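PDB 5H5O: diguanylate cyclase from Xanthomonas campestris pv. campestris, which binds cyclic GMP through an N-terminal cyclic nucleotide-binding domain and probably makes 3',3'-c-di-GMP from GTP through its GGDEF domain. Local coordinates for residues I23-Q27 against A82-V86. Sequence-based numbering, arbitrary orientation.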
loop_
_atom_site.group_PDB
_atom_site.type_symbol
_atom_site.label_atom_id
_atom_site.label_comp_id
_atom_site.label_asym_id
_atom_site.label_seq_id
_atom_site.Cartn_x
_atom_site.Cartn_y
_atom_site.Cartn_z
ATOM N N ILE A 23 8.497 23.086 13.246
ATOM C CA ILE A 23 9.371 22.322 14.099
ATOM C C ILE A 23 10.796 22.842 13.999
ATOM O O ILE A 23 11.327 23.049 12.906
ATOM C CB ILE A 23 9.223 20.783 13.868
ATOM C CG1 ILE A 23 10.182 20.013 14.773
ATOM C CG2 ILE A 23 9.370 20.396 12.391
ATOM C CD1 ILE A 23 10.336 18.560 14.375
ATOM N N ALA A 24 11.395 23.111 15.151
ATOM C CA ALA A 24 12.715 23.735 15.172
ATOM C C ALA A 24 13.816 22.750 14.798
ATOM O O ALA A 24 13.667 21.534 14.975
ATOM C CB ALA A 24 12.995 24.372 16.550
ATOM N N ALA A 25 14.915 23.291 14.279
ATOM C CA ALA A 25 16.137 22.539 14.031
ATOM C C ALA A 25 16.537 21.719 15.255
ATOM O O ALA A 25 16.616 22.243 16.362
ATOM C CB ALA A 25 17.255 23.491 13.654
ATOM N N GLY A 26 16.776 20.427 15.057
ATOM C CA GLY A 26 17.203 19.564 16.142
ATOM C C GLY A 26 16.081 18.889 16.905
ATOM O O GLY A 26 16.323 17.947 17.652
ATOM N N GLN A 27 14.847 19.346 16.714
ATOM C CA GLN A 27 13.720 18.781 17.452
ATOM C C GLN A 27 13.221 17.461 16.876
ATOM O O GLN A 27 13.152 17.278 15.662
ATOM C CB GLN A 27 12.557 19.769 17.504
ATOM C CG GLN A 27 12.908 21.109 18.115
ATOM C CD GLN A 27 13.528 20.985 19.497
ATOM O OE1 GLN A 27 12.959 20.359 20.396
ATOM N NE2 GLN A 27 14.706 21.587 19.674
ATOM N N ALA A 82 11.816 10.359 13.610
ATOM C CA ALA A 82 11.767 11.529 12.731
ATOM C C ALA A 82 12.201 12.767 13.496
ATOM O O ALA A 82 11.771 12.975 14.634
ATOM C CB ALA A 82 10.350 11.711 12.147
ATOM N N SER A 83 13.050 13.586 12.871
ATOM C CA SER A 83 13.593 14.768 13.524
ATOM C C SER A 83 13.987 15.843 12.510
ATOM O O SER A 83 14.301 15.560 11.351
ATOM C CB SER A 83 14.780 14.401 14.430
ATOM O OG SER A 83 15.964 14.179 13.674
ATOM N N ALA A 84 13.926 17.093 12.942
ATOM C CA ALA A 84 14.161 18.199 12.027
ATOM C C ALA A 84 15.655 18.496 11.931
ATOM O O ALA A 84 16.334 18.693 12.942
ATOM C CB ALA A 84 13.362 19.439 12.441
ATOM N N SER A 85 16.162 18.508 10.706
ATOM C CA SER A 85 17.568 18.798 10.474
ATOM C C SER A 85 17.780 20.296 10.629
ATOM O O SER A 85 18.753 20.748 11.224
ATOM C CB SER A 85 17.966 18.339 9.072
ATOM O OG SER A 85 19.327 18.598 8.833
ATOM N N VAL A 86 16.849 21.053 10.069
ATOM C CA VAL A 86 16.866 22.502 10.121
ATOM C C VAL A 86 15.448 22.895 10.476
ATOM O O VAL A 86 14.584 22.023 10.556
ATOM C CB VAL A 86 17.237 23.078 8.759
ATOM C CG1 VAL A 86 18.698 22.722 8.411
ATOM C CG2 VAL A 86 16.280 22.560 7.677
#
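Two backbone hydrogen bonds join the type II beta turn Ala24-Gln27 to residue Ala84, one from Gly26 N to Ala84 O at 2.8 Å and the other from Ala84 N to Gln27 O, also at 2.8 Å. The second is the straighter, 168° at its hydrogen against 154° for the first, in which Gly26 N is tilted well out of the plane of the Ala84 carbonyl. Gln27 O also receives a CA-H...O contact from Ser83 CA. Within the turn, Gln27 N bonds back to Ala24 O, and Gly26, with positive phi, takes the third turn position, as is usual for glycine in type II turns.

The methyl of Ala84 is directed at 23-27, where its CB meets both Ala24 O, at 3.3 Å, and Ile23 CD1, at 3.7 Å. Ile23 reaches it with an extended chain: CG1 is anti to the backbone N (chi1 179°) and chi2 is also near anti, which together bring CD1 to the methyl. Farther out, Ala25 CB lies against the backbone of Val86, 3.7 Å from Val86 CA. Asp87 OD1 accepts a hydrogen bond from Ala25 N, and Ile47 of strand 47-50 touches the Ala84 side chain. Bound cyclic GMP, about 12 Å from the Ser83 side chain, is not touched.

The turn crosses from strand 19-23 in one antiparallel sheet to strand 28-30 in the other, beside strand 81-84, in the cupin-like beta-roll of a cyclic nucleotide-binding domain.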